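Local coordinates for protein putative rRNA methylase (Clostridium thermocellum ATCC 27405, PDB 3EEY) that binds S-adenosylmethionine through a Rossmann-like methyltransferase fold and probably transfers its methyl group to a substrate, perhaps ribosomal RNA, at residues T4-N7 / H13-I16; Y15-V20 / T37-S42; C31-D36 / G102-G107; I139-D144 / E148-V153. All blocks are in the same frame, centred on the assembly; numbering follows the deposited sequence.

The four contacts belong to one Rossmann-like fold whose central mixed sheet is flanked by helices. Contact 1 closes before contacts 3 and 4 open, while the segments of contacts 2 and 3 alternate along the chain. Contacts 1 and 2 share helix 8-19 and have centres 12 Å apart. Contacts 2 and 3 share helix 35-44, with centres 17 Å apart. H13 of contact 1 probably hydrogen-bonds D36 of contact 3, so the first helix reaches the cofactor site. The centres of contacts 3 and 4 are 16 Å apart, yet they touch where Y103 meets D144. The loops of contact 3 hold S-adenosylmethionine at the ends of the central strands, as in Rossmann-like methyltransferases.

Contact 1: residues T4-N7 / H13-I16; sequences TIKN and HDYI
K6 and D14 meet between the irregular segment 4-7 and the helical segment 13-16, and their CA atoms, 9.2 Å apart, are the nearest backbone pair. The two side chains bridge this gap from opposite directions. Each has its CB directed at the other segment. K6 is stretched out beyond CG, and this extended chain carries the ammonium group to the helix. D14 needs far less reach. Its CG is anti to the carbonyl carbon (chi1 -76°), and its carboxylate faces the lysine.

The salt bridge is bidentate. K6 NZ is 2.9 Å from D14 OD1 and also 2.9 Å from D14 OD2. Both oxygens use their syn lone pairs, so NZ sits in the fork of the carboxylate. The aliphatic part of the lysine takes part too, with K6 CD 3.4 Å from D14 OD2.

N7 caps the start of helix 8-19: its OD1 accepts from the backbone N of G10. The salt bridge ties K6, just before the N-cap N7, to D14 within the helix. The preceding residue, I5, donates its backbone N in a hydrogen bond to E186 of the second subunit.

The contact lies at the surface, and K6 itself is exposed. Two bonds to one carboxylate orient the ammonium group, and the paired charges probably favour the ionised form of both groups.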
loop_
_atom_site.group_PDB
_atom_site.type_symbol
_atom_site.label_atom_id
_atom_site.label_comp_id
_atom_site.label_asym_id
_atom_site.label_seq_id
_atom_site.Cartn_x
_atom_site.Cartn_y
_atom_site.Cartn_z
ATOM N N THR A 4 -13.221 4.756 1.009
ATOM C CA THR A 4 -12.576 4.116 2.150
ATOM C C THR A 4 -11.381 3.284 1.669
ATOM O O THR A 4 -11.425 2.675 0.593
ATOM C CB THR A 4 -13.577 3.199 2.913
ATOM O OG1 THR A 4 -14.834 3.865 3.056
ATOM C CG2 THR A 4 -13.069 2.830 4.303
ATOM N N ILE A 5 -10.311 3.284 2.462
ATOM C CA ILE A 5 -9.163 2.413 2.237
ATOM C C ILE A 5 -9.587 0.951 2.427
ATOM O O ILE A 5 -10.139 0.584 3.471
ATOM C CB ILE A 5 -7.986 2.789 3.178
ATOM C CG1 ILE A 5 -7.298 4.065 2.678
ATOM C CG2 ILE A 5 -6.993 1.638 3.291
ATOM C CD1 ILE A 5 -6.272 4.602 3.613
ATOM N N LYS A 6 -9.355 0.134 1.399
ATOM C CA LYS A 6 -9.782 -1.265 1.406
ATOM C C LYS A 6 -8.819 -2.136 2.181
ATOM O O LYS A 6 -7.649 -1.787 2.355
ATOM C CB LYS A 6 -9.915 -1.802 -0.020
ATOM C CG LYS A 6 -11.008 -1.151 -0.824
ATOM C CD LYS A 6 -11.088 -1.707 -2.229
ATOM C CE LYS A 6 -11.964 -0.803 -3.095
ATOM N NZ LYS A 6 -11.948 -1.169 -4.535
ATOM N N ASN A 7 -9.308 -3.286 2.634
ATOM C CA ASN A 7 -8.432 -4.291 3.236
ATOM C C ASN A 7 -7.540 -4.952 2.181
ATOM O O ASN A 7 -7.701 -4.693 0.986
ATOM C CB ASN A 7 -9.236 -5.326 4.037
ATOM C CG ASN A 7 -10.189 -6.154 3.176
ATOM O OD1 ASN A 7 -10.267 -6.005 1.955
ATOM N ND2 ASN A 7 -10.928 -7.035 3.826
ATOM N N HIS A 13 -7.259 -7.056 -5.583
ATOM C CA HIS A 13 -8.090 -6.900 -6.775
ATOM C C HIS A 13 -7.863 -5.568 -7.495
ATOM O O HIS A 13 -7.805 -5.529 -8.725
ATOM C CB HIS A 13 -9.558 -7.048 -6.396
ATOM C CG HIS A 13 -9.970 -8.459 -6.118
ATOM N ND1 HIS A 13 -11.067 -9.042 -6.710
ATOM C CD2 HIS A 13 -9.435 -9.403 -5.310
ATOM C CE1 HIS A 13 -11.193 -10.282 -6.277
ATOM N NE2 HIS A 13 -10.211 -10.527 -5.430
ATOM N N ASP A 14 -7.735 -4.485 -6.723
ATOM C CA ASP A 14 -7.434 -3.154 -7.258
ATOM C C ASP A 14 -6.088 -3.086 -7.982
ATOM O O ASP A 14 -5.989 -2.461 -9.039
ATOM C CB ASP A 14 -7.481 -2.090 -6.152
ATOM C CG ASP A 14 -8.904 -1.723 -5.738
ATOM O OD1 ASP A 14 -9.876 -2.257 -6.310
ATOM O OD2 ASP A 14 -9.048 -0.877 -4.835
ATOM N N TYR A 15 -5.071 -3.724 -7.399
ATOM C CA TYR A 15 -3.749 -3.838 -8.014
ATOM C C TYR A 15 -3.757 -4.683 -9.281
ATOM O O TYR A 15 -3.037 -4.378 -10.227
ATOM C CB TYR A 15 -2.730 -4.402 -7.022
ATOM C CG TYR A 15 -2.091 -3.353 -6.142
ATOM C CD1 TYR A 15 -2.507 -3.173 -4.821
ATOM C CD2 TYR A 15 -1.069 -2.536 -6.628
ATOM C CE1 TYR A 15 -1.927 -2.201 -4.006
ATOM C CE2 TYR A 15 -0.475 -1.567 -5.816
ATOM C CZ TYR A 15 -0.907 -1.403 -4.509
ATOM O OH TYR A 15 -0.334 -0.444 -3.699
ATOM N N ILE A 16 -4.576 -5.731 -9.294
ATOM C CA ILE A 16 -4.691 -6.611 -10.455
ATOM C C ILE A 16 -5.396 -5.890 -11.616
ATOM O O ILE A 16 -4.942 -5.973 -12.756
ATOM C CB ILE A 16 -5.361 -7.992 -10.096
ATOM C CG1 ILE A 16 -4.459 -8.852 -9.193
ATOM C CG2 ILE A 16 -5.725 -8.772 -11.332
ATOM C CD1 ILE A 16 -3.114 -9.276 -9.778
#

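Contact 2: residues Y15-V20 / T37-S42; sequences YIKMFV and TAFLAS
The helical parts of segments 15-20 and 37-42 run nearly parallel, with a signed crossing angle of -23° and a closest axis approach of 11.2 Å. The nearest CA atoms are those of I16 and L40, 8.3 Å apart. At this spacing the side chains make the contact.

I16 is the central residue. Its CG2 methyl is anti to the backbone N and touches two residues of the other helix. One is F39, whose CE2 lies 3.6 Å from I16 CG2. The other is L40, whose CD2 lies 3.8 Å from I16 CG2. The methyl comes to the phenyl ring obliquely, and I16 CB adds a further contact at F39 CE2.

F39 reaches across because its CG is anti to its own N (chi1 165°), which carries the ring toward helix 8-19. K17 meets the same ring at its edge. K17 CD is 4.1 Å from F39 CE1, near the ring plane, and the two side chains cross at about a right angle. The aliphatic part of the lysine thus borders the phenyl group on the exposed side of the contact.

L40 extends the apolar surface inward. S42 OG bonds back to F39 O, 2.8 Å away, within its own helix.

Both helices pack on the central sheet. I16 also rests on A96 and M98 of strand 94-101 and on I134 and T136 of strand 133-139. L40 meets M98 as well, and L43 of helix 35-44 touches I16, K17 and V20. The ring of F39 stacks with H13 of helix 8-19.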
loop_
_atom_site.group_PDB
_atom_site.type_symbol
_atom_site.label_atom_id
_atom_site.label_comp_id
_atom_site.label_asym_id
_atom_site.label_seq_id
_atom_site.Cartn_x
_atom_site.Cartn_y
_atom_site.Cartn_z
ATOM N N TYR A 15 -5.071 -3.724 -7.399
ATOM C CA TYR A 15 -3.749 -3.838 -8.014
ATOM C C TYR A 15 -3.757 -4.683 -9.281
ATOM O O TYR A 15 -3.037 -4.378 -10.227
ATOM C CB TYR A 15 -2.730 -4.402 -7.022
ATOM C CG TYR A 15 -2.091 -3.353 -6.142
ATOM C CD1 TYR A 15 -2.507 -3.173 -4.821
ATOM C CD2 TYR A 15 -1.069 -2.536 -6.628
ATOM C CE1 TYR A 15 -1.927 -2.201 -4.006
ATOM C CE2 TYR A 15 -0.475 -1.567 -5.816
ATOM C CZ TYR A 15 -0.907 -1.403 -4.509
ATOM O OH TYR A 15 -0.334 -0.444 -3.699
ATOM N N ILE A 16 -4.576 -5.731 -9.294
ATOM C CA ILE A 16 -4.691 -6.611 -10.455
ATOM C C ILE A 16 -5.396 -5.890 -11.616
ATOM O O ILE A 16 -4.942 -5.973 -12.756
ATOM C CB ILE A 16 -5.361 -7.992 -10.096
ATOM C CG1 ILE A 16 -4.459 -8.852 -9.193
ATOM C CG2 ILE A 16 -5.725 -8.772 -11.332
ATOM C CD1 ILE A 16 -3.114 -9.276 -9.778
ATOM N N LYS A 17 -6.474 -5.166 -11.309
ATOM C CA LYS A 17 -7.189 -4.326 -12.285
ATOM C C LYS A 17 -6.292 -3.280 -12.973
ATOM O O LYS A 17 -6.474 -3.008 -14.158
ATOM C CB LYS A 17 -8.377 -3.619 -11.619
ATOM C CG LYS A 17 -9.696 -4.378 -11.643
ATOM C CD LYS A 17 -10.567 -4.053 -10.431
ATOM C CE LYS A 17 -10.739 -2.552 -10.179
ATOM N NZ LYS A 17 -12.122 -2.070 -10.444
ATOM N N MET A 18 -5.334 -2.715 -12.228
ATOM C CA MET A 18 -4.325 -1.771 -12.752
ATOM C C MET A 18 -3.446 -2.367 -13.844
ATOM O O MET A 18 -3.023 -1.673 -14.763
ATOM C CB MET A 18 -3.375 -1.310 -11.638
ATOM C CG MET A 18 -3.821 -0.148 -10.753
ATOM S SD MET A 18 -2.673 0.065 -9.352
ATOM C CE MET A 18 -1.290 0.902 -10.128
ATOM N N PHE A 19 -3.158 -3.657 -13.728
ATOM C CA PHE A 19 -2.122 -4.289 -14.535
ATOM C C PHE A 19 -2.667 -5.194 -15.632
ATOM O O PHE A 19 -2.065 -5.314 -16.693
ATOM C CB PHE A 19 -1.193 -5.096 -13.628
ATOM C CG PHE A 19 -0.169 -4.270 -12.912
ATOM C CD1 PHE A 19 1.132 -4.206 -13.389
ATOM C CD2 PHE A 19 -0.487 -3.573 -11.750
ATOM C CE1 PHE A 19 2.098 -3.452 -12.736
ATOM C CE2 PHE A 19 0.471 -2.812 -11.089
ATOM C CZ PHE A 19 1.769 -2.752 -11.586
ATOM N N VAL A 20 -3.797 -5.839 -15.373
ATOM C CA VAL A 20 -4.340 -6.827 -16.296
ATOM C C VAL A 20 -5.272 -6.182 -17.314
ATOM O O VAL A 20 -6.233 -5.504 -16.945
ATOM C CB VAL A 20 -5.068 -7.970 -15.534
ATOM C CG1 VAL A 20 -5.742 -8.949 -16.486
ATOM C CG2 VAL A 20 -4.095 -8.697 -14.657
ATOM N N THR A 37 -10.404 -16.585 -9.418
ATOM C CA THR A 37 -10.371 -17.182 -10.757
ATOM C C THR A 37 -11.412 -16.528 -11.668
ATOM O O THR A 37 -11.097 -16.163 -12.799
ATOM C CB THR A 37 -10.611 -18.717 -10.737
ATOM O OG1 THR A 37 -10.131 -19.284 -9.511
ATOM C CG2 THR A 37 -9.915 -19.381 -11.926
ATOM N N ALA A 38 -12.633 -16.372 -11.154
ATOM C CA ALA A 38 -13.729 -15.704 -11.867
ATOM C C ALA A 38 -13.392 -14.247 -12.149
ATOM O O ALA A 38 -13.607 -13.747 -13.261
ATOM C CB ALA A 38 -15.028 -15.803 -11.073
ATOM N N PHE A 39 -12.858 -13.588 -11.124
ATOM C CA PHE A 39 -12.368 -12.212 -11.211
ATOM C C PHE A 39 -11.309 -12.032 -12.313
ATOM O O PHE A 39 -11.403 -11.108 -13.120
ATOM C CB PHE A 39 -11.824 -11.766 -9.844
ATOM C CG PHE A 39 -10.992 -10.519 -9.893
ATOM C CD1 PHE A 39 -11.573 -9.290 -10.156
ATOM C CD2 PHE A 39 -9.625 -10.570 -9.658
ATOM C CE1 PHE A 39 -10.806 -8.133 -10.201
ATOM C CE2 PHE A 39 -8.857 -9.421 -9.696
ATOM C CZ PHE A 39 -9.447 -8.199 -9.972
ATOM N N LEU A 40 -10.315 -12.916 -12.337
ATOM C CA LEU A 40 -9.283 -12.905 -13.379
ATOM C C LEU A 40 -9.839 -13.196 -14.777
ATOM O O LEU A 40 -9.416 -12.578 -15.763
ATOM C CB LEU A 40 -8.163 -13.889 -13.040
ATOM C CG LEU A 40 -7.157 -13.503 -11.955
ATOM C CD1 LEU A 40 -6.315 -14.703 -11.550
ATOM C CD2 LEU A 40 -6.267 -12.343 -12.382
ATOM N N ALA A 41 -10.797 -14.119 -14.848
ATOM C CA ALA A 41 -11.465 -14.484 -16.097
ATOM C C ALA A 41 -12.254 -13.335 -16.733
ATOM O O ALA A 41 -12.258 -13.179 -17.956
ATOM C CB ALA A 41 -12.359 -15.694 -15.878
ATOM N N SER A 42 -12.900 -12.522 -15.900
ATOM C CA SER A 42 -13.689 -11.392 -16.383
ATOM C C SER A 42 -12.822 -10.249 -16.898
ATOM O O SER A 42 -13.218 -9.530 -17.816
ATOM C CB SER A 42 -14.613 -10.875 -15.285
ATOM O OG SER A 42 -13.858 -10.266 -14.249
#

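Contact 3: residues C31-D36 / G102-G107; sequences CGNGND and GYLPSG. With SAM (S-adenosylmethionine), chain K; SO4 (sulfate ion), chain M.
G32 and N33 meet L104 and P105 beside S-adenosylmethionine. Their type II' turn, from C31 to G34, belongs to the glycine-rich loop between strand 25-28 and helix 35-44, a hallmark of Rossmann-like methyltransferases. The C31 carbonyl O comes close to the ligand CA. G32 CA is 3.7 Å from L104 CD1 and 3.4 Å from SAM O3', with no side chain between loop and ligand.

N33 has the largest share of the contact. Its backbone N donates to SAM O at 3.2 Å. Its side chain crosses L104 at about a right angle, and N33 OD1 lies 3.4 Å from L104 CD1. N33 ND2 gives a weak but fairly straight bond to P105 O, 3.4 Å long with an angle of 167° at the hydrogen.

N35 ND2 donates to SAM OXT at 3.3 Å. The backbone N of N35 adds a weak bond to the same oxygen. D36 OD2 approaches SAM N at 3.4 Å.

Across the site, Y103 O lies 3.3 Å from SAM CE, the methyl carbon. S106 N binds a sulfate, probably from the crystallisation liquor. N-H groups of the turn and of the first residue of helix 35-44 serve the ligand carboxylate; the helix dipole would probably favour its negative charge.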
loop_
_atom_site.group_PDB
_atom_site.type_symbol
_atom_site.label_atom_id
_atom_site.label_comp_id
_atom_site.label_asym_id
_atom_site.label_seq_id
_atom_site.Cartn_x
_atom_site.Cartn_y
_atom_site.Cartn_z
ATOM N N CYS A 31 -6.667 -21.604 -6.098
ATOM C CA CYS A 31 -8.051 -21.563 -6.587
ATOM C C CYS A 31 -9.137 -21.406 -5.541
ATOM O O CYS A 31 -9.969 -20.505 -5.655
ATOM C CB CYS A 31 -8.359 -22.786 -7.448
ATOM S SG CYS A 31 -8.088 -22.446 -9.154
ATOM N N GLY A 32 -9.129 -22.291 -4.545
ATOM C CA GLY A 32 -10.137 -22.306 -3.490
ATOM C C GLY A 32 -11.529 -22.496 -4.058
ATOM O O GLY A 32 -11.774 -23.420 -4.838
ATOM N N ASN A 33 -12.426 -21.585 -3.697
ATOM C CA ASN A 33 -13.799 -21.606 -4.191
ATOM C C ASN A 33 -13.987 -20.950 -5.563
ATOM O O ASN A 33 -15.049 -21.074 -6.177
ATOM C CB ASN A 33 -14.741 -21.007 -3.148
ATOM C CG ASN A 33 -14.814 -21.844 -1.876
ATOM O OD1 ASN A 33 -14.884 -23.077 -1.926
ATOM N ND2 ASN A 33 -14.803 -21.176 -0.730
ATOM N N GLY A 34 -12.952 -20.260 -6.038
ATOM C CA GLY A 34 -12.905 -19.783 -7.422
ATOM C C GLY A 34 -13.222 -18.318 -7.645
ATOM O O GLY A 34 -13.363 -17.876 -8.793
ATOM N N ASN A 35 -13.322 -17.568 -6.548
ATOM C CA ASN A 35 -13.639 -16.135 -6.581
ATOM C C ASN A 35 -12.627 -15.288 -7.356
ATOM O O ASN A 35 -13.009 -14.523 -8.247
ATOM C CB ASN A 35 -13.798 -15.596 -5.160
ATOM C CG ASN A 35 -14.905 -16.284 -4.397
ATOM O OD1 ASN A 35 -16.080 -16.182 -4.756
ATOM N ND2 ASN A 35 -14.537 -16.992 -3.333
ATOM N N ASP A 36 -11.345 -15.444 -7.023
ATOM C CA ASP A 36 -10.253 -14.794 -7.759
ATOM C C ASP A 36 -10.114 -15.299 -9.198
ATOM O O ASP A 36 -9.743 -14.533 -10.082
ATOM C CB ASP A 36 -8.920 -14.960 -7.028
ATOM C CG ASP A 36 -8.850 -14.173 -5.727
ATOM O OD1 ASP A 36 -9.751 -13.361 -5.451
ATOM O OD2 ASP A 36 -7.872 -14.362 -4.977
ATOM N N GLY A 102 -3.362 -19.677 2.965
ATOM C CA GLY A 102 -4.084 -20.227 4.115
ATOM C C GLY A 102 -4.815 -21.502 3.736
ATOM O O GLY A 102 -4.388 -22.213 2.827
ATOM N N TYR A 103 -5.918 -21.795 4.424
ATOM C CA TYR A 103 -6.755 -22.967 4.101
ATOM C C TYR A 103 -8.019 -22.596 3.315
ATOM O O TYR A 103 -8.381 -21.418 3.241
ATOM C CB TYR A 103 -7.134 -23.757 5.370
ATOM C CG TYR A 103 -7.696 -22.922 6.502
ATOM C CD1 TYR A 103 -6.934 -22.668 7.641
ATOM C CD2 TYR A 103 -8.987 -22.386 6.439
ATOM C CE1 TYR A 103 -7.439 -21.900 8.690
ATOM C CE2 TYR A 103 -9.499 -21.607 7.480
ATOM C CZ TYR A 103 -8.722 -21.375 8.607
ATOM O OH TYR A 103 -9.216 -20.615 9.647
ATOM N N LEU A 104 -8.687 -23.605 2.752
ATOM C CA LEU A 104 -9.968 -23.426 2.053
ATOM C C LEU A 104 -11.104 -23.055 3.018
ATOM O O LEU A 104 -11.347 -23.777 3.993
ATOM C CB LEU A 104 -10.328 -24.690 1.256
ATOM C CG LEU A 104 -11.686 -24.816 0.543
ATOM C CD1 LEU A 104 -11.876 -23.765 -0.527
ATOM C CD2 LEU A 104 -11.849 -26.199 -0.066
ATOM N N PRO A 105 -11.770 -21.903 2.773
ATOM C CA PRO A 105 -12.963 -21.523 3.546
ATOM C C PRO A 105 -14.138 -22.475 3.312
ATOM O O PRO A 105 -14.421 -22.838 2.164
ATOM C CB PRO A 105 -13.293 -20.113 3.035
ATOM C CG PRO A 105 -12.604 -19.995 1.718
ATOM C CD PRO A 105 -11.398 -20.872 1.783
ATOM N N SER A 106 -14.793 -22.868 4.409
ATOM C CA SER A 106 -15.842 -23.907 4.437
ATOM C C SER A 106 -15.316 -25.277 3.990
ATOM O O SER A 106 -16.043 -26.074 3.387
ATOM C CB SER A 106 -17.094 -23.492 3.642
ATOM O OG SER A 106 -17.593 -22.238 4.076
ATOM N N GLY A 107 -14.049 -25.535 4.308
ATOM C CA GLY A 107 -13.376 -26.778 3.937
ATOM C C GLY A 107 -12.450 -27.282 5.026
ATOM O O GLY A 107 -12.542 -26.849 6.177
HETATM N N SAM K . -8.593 -17.445 -3.699
HETATM C CA SAM K . -9.345 -18.507 -2.959
HETATM C C SAM K . -10.859 -18.283 -3.010
HETATM O O SAM K . -11.630 -18.815 -2.203
HETATM O OXT SAM K . -11.347 -17.567 -3.883
HETATM C CB SAM K . -8.823 -18.639 -1.533
HETATM C CG SAM K . -7.601 -19.548 -1.442
HETATM S SD SAM K . -7.507 -20.488 0.107
HETATM C CE SAM K . -7.050 -19.168 1.264
HETATM C "C5'" SAM K . -5.952 -21.385 -0.149
HETATM C "C4'" SAM K . -6.127 -22.480 -1.206
HETATM O "O4'" SAM K . -4.876 -22.924 -1.695
HETATM C "C3'" SAM K . -6.855 -23.706 -0.659
HETATM O "O3'" SAM K . -7.926 -24.011 -1.522
HETATM C "C2'" SAM K . -5.816 -24.811 -0.666
HETATM O "O2'" SAM K . -6.364 -26.088 -0.937
HETATM C "C1'" SAM K . -4.883 -24.337 -1.774
HETATM N N9 SAM K . -3.514 -24.881 -1.675
HETATM C C8 SAM K . -2.851 -25.347 -0.564
HETATM N N7 SAM K . -1.615 -25.755 -0.946
HETATM C C5 SAM K . -1.490 -25.555 -2.281
HETATM C C6 SAM K . -0.463 -25.788 -3.190
HETATM N N6 SAM K . 0.704 -26.305 -2.813
HETATM N N1 SAM K . -0.666 -25.476 -4.516
HETATM C C2 SAM K . -1.855 -24.943 -4.963
HETATM N N3 SAM K . -2.859 -24.706 -4.058
HETATM C C4 SAM K . -2.681 -25.009 -2.747
HETATM S S SO4 M . -13.639 -20.786 7.244
HETATM O O1 SO4 M . -13.622 -22.216 6.946
HETATM O O2 SO4 M . -13.647 -20.593 8.692
HETATM O O3 SO4 M . -12.449 -20.157 6.678
HETATM O O4 SO4 M . -14.833 -20.180 6.659
#

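Contact 4: residues I139-D144 / E148-V153; sequences IYYGGD and EEKEKV
K150 lies over one face of the Y141 ring. Its CD stands 3.6 Å above the ring plane, displaced toward the rim, and makes a CH-pi contact. K150 CD is 3.8 Å from the Y141 ring centroid, 16° off the normal. The closest ring atom is Y141 CD2, 3.6 Å from K150 CD.

Torsions set up this overlap. Y141 CG stands between the backbone N and the carbonyl carbon (chi1 60°). The lysine leaves the helix with CG anti to its N and then bends at chi3 and chi4. The ammonium group is not seated on the ring. At 5.4 Å from the Y141 centroid, K150 NZ gives at most a weak cation-pi attraction, and it forms a salt bridge with E151 OE2 through a weak hydrogen bond. Y141 OH hydrogen-bonds to the carbonyl O of P179.

I139 meets the base of the same lysine at about a right angle. I139 CG2 is 3.8 Å from K150 CB. The other branch ends in CD1, which lies 4.4 Å from V153 CG1, one helical turn further on.

The contact joins the end of strand 133-139 to the first turns of helix 148-157. I139 also packs on L101 of strand 94-101 and V183 of strand 181-187, while I181 touches Y141 and K150. V153 also meets T118 and L122 of helix 115-128, and E149 bonds to T113 and T118.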
loop_
_atom_site.group_PDB
_atom_site.type_symbol
_atom_site.label_atom_id
_atom_site.label_comp_id
_atom_site.label_asym_id
_atom_site.label_seq_id
_atom_site.Cartn_x
_atom_site.Cartn_y
_atom_site.Cartn_z
ATOM N N ILE A 139 -1.684 -12.612 2.616
ATOM C CA ILE A 139 -1.186 -13.533 3.629
ATOM C C ILE A 139 -2.124 -13.533 4.827
ATOM O O ILE A 139 -2.290 -12.516 5.497
ATOM C CB ILE A 139 0.253 -13.167 4.100
ATOM C CG1 ILE A 139 1.231 -13.160 2.920
ATOM C CG2 ILE A 139 0.725 -14.140 5.185
ATOM C CD1 ILE A 139 2.597 -12.548 3.229
ATOM N N TYR A 140 -2.752 -14.678 5.078
ATOM C CA TYR A 140 -3.523 -14.892 6.296
ATOM C C TYR A 140 -2.685 -15.670 7.277
ATOM O O TYR A 140 -1.910 -16.544 6.893
ATOM C CB TYR A 140 -4.785 -15.682 6.024
ATOM C CG TYR A 140 -5.771 -15.003 5.112
ATOM C CD1 TYR A 140 -6.885 -14.349 5.628
ATOM C CD2 TYR A 140 -5.611 -15.036 3.726
ATOM C CE1 TYR A 140 -7.811 -13.734 4.784
ATOM C CE2 TYR A 140 -6.522 -14.425 2.884
ATOM C CZ TYR A 140 -7.614 -13.773 3.411
ATOM O OH TYR A 140 -8.522 -13.165 2.571
ATOM N N TYR A 141 -2.873 -15.367 8.551
ATOM C CA TYR A 141 -2.047 -15.919 9.609
ATOM C C TYR A 141 -2.837 -15.882 10.907
ATOM O O TYR A 141 -3.975 -15.419 10.920
ATOM C CB TYR A 141 -0.714 -15.155 9.724
ATOM C CG TYR A 141 -0.826 -13.671 10.023
ATOM C CD1 TYR A 141 -1.392 -12.789 9.100
ATOM C CD2 TYR A 141 -0.331 -13.143 11.213
ATOM C CE1 TYR A 141 -1.494 -11.446 9.363
ATOM C CE2 TYR A 141 -0.422 -11.781 11.485
ATOM C CZ TYR A 141 -1.008 -10.937 10.552
ATOM O OH TYR A 141 -1.110 -9.579 10.796
ATOM N N GLY A 142 -2.241 -16.382 11.987
ATOM C CA GLY A 142 -2.951 -16.550 13.253
ATOM C C GLY A 142 -3.908 -17.713 13.130
ATOM O O GLY A 142 -3.816 -18.492 12.178
ATOM N N GLY A 143 -4.829 -17.838 14.082
ATOM C CA GLY A 143 -5.842 -18.901 14.045
ATOM C C GLY A 143 -5.255 -20.289 13.849
ATOM O O GLY A 143 -4.159 -20.579 14.344
ATOM N N ASP A 144 -5.971 -21.132 13.101
ATOM C CA ASP A 144 -5.510 -22.487 12.764
ATOM C C ASP A 144 -4.241 -22.446 11.910
ATOM O O ASP A 144 -3.341 -23.274 12.079
ATOM C CB ASP A 144 -6.605 -23.269 12.023
ATOM C CG ASP A 144 -7.808 -23.600 12.905
ATOM O OD1 ASP A 144 -8.324 -24.734 12.788
ATOM O OD2 ASP A 144 -8.246 -22.739 13.703
ATOM N N GLU A 148 4.065 -19.283 10.906
ATOM C CA GLU A 148 5.312 -19.762 10.320
ATOM C C GLU A 148 5.438 -19.439 8.826
ATOM O O GLU A 148 6.522 -19.105 8.349
ATOM C CB GLU A 148 5.424 -21.277 10.566
ATOM C CG GLU A 148 6.698 -21.966 10.067
ATOM C CD GLU A 148 6.469 -23.435 9.696
ATOM O OE1 GLU A 148 5.318 -23.926 9.792
ATOM O OE2 GLU A 148 7.447 -24.100 9.292
ATOM N N GLU A 149 4.324 -19.550 8.106
ATOM C CA GLU A 149 4.279 -19.244 6.680
ATOM C C GLU A 149 4.476 -17.767 6.403
ATOM O O GLU A 149 5.266 -17.410 5.526
ATOM C CB GLU A 149 2.974 -19.730 6.042
ATOM C CG GLU A 149 2.910 -19.425 4.553
ATOM C CD GLU A 149 1.761 -20.089 3.860
ATOM O OE1 GLU A 149 0.632 -20.076 4.397
ATOM O OE2 GLU A 149 1.990 -20.603 2.754
ATOM N N LYS A 150 3.770 -16.924 7.158
ATOM C CA LYS A 150 3.930 -15.472 7.081
ATOM C C LYS A 150 5.398 -15.072 7.256
ATOM O O LYS A 150 5.955 -14.366 6.406
ATOM C CB LYS A 150 3.060 -14.754 8.129
ATOM C CG LYS A 150 3.175 -13.226 8.077
ATOM C CD LYS A 150 2.716 -12.543 9.362
ATOM C CE LYS A 150 3.786 -12.511 10.443
ATOM N NZ LYS A 150 4.372 -11.148 10.628
ATOM N N GLU A 151 6.011 -15.564 8.336
ATOM C CA GLU A 151 7.389 -15.232 8.693
ATOM C C GLU A 151 8.400 -15.662 7.634
ATOM O O GLU A 151 9.247 -14.868 7.237
ATOM C CB GLU A 151 7.743 -15.836 10.059
ATOM C CG GLU A 151 7.023 -15.189 11.234
ATOM C CD GLU A 151 7.636 -13.861 11.631
ATOM O OE1 GLU A 151 8.691 -13.864 12.309
ATOM O OE2 GLU A 151 7.059 -12.813 11.267
ATOM N N LYS A 152 8.286 -16.897 7.151
ATOM C CA LYS A 152 9.215 -17.405 6.149
ATOM C C LYS A 152 9.050 -16.768 4.769
ATOM O O LYS A 152 10.052 -16.414 4.145
ATOM C CB LYS A 152 9.165 -18.936 6.065
ATOM C CG LYS A 152 9.730 -19.619 7.293
ATOM C CD LYS A 152 9.648 -21.132 7.210
ATOM C CE LYS A 152 10.141 -21.767 8.511
ATOM N NZ LYS A 152 9.933 -23.244 8.531
ATOM N N VAL A 153 7.801 -16.620 4.303
ATOM C CA VAL A 153 7.518 -15.985 3.014
ATOM C C VAL A 153 8.060 -14.552 2.959
ATOM O O VAL A 153 8.710 -14.163 1.982
ATOM C CB VAL A 153 5.994 -16.011 2.661
ATOM C CG1 VAL A 153 5.679 -15.097 1.497
ATOM C CG2 VAL A 153 5.540 -17.425 2.332
#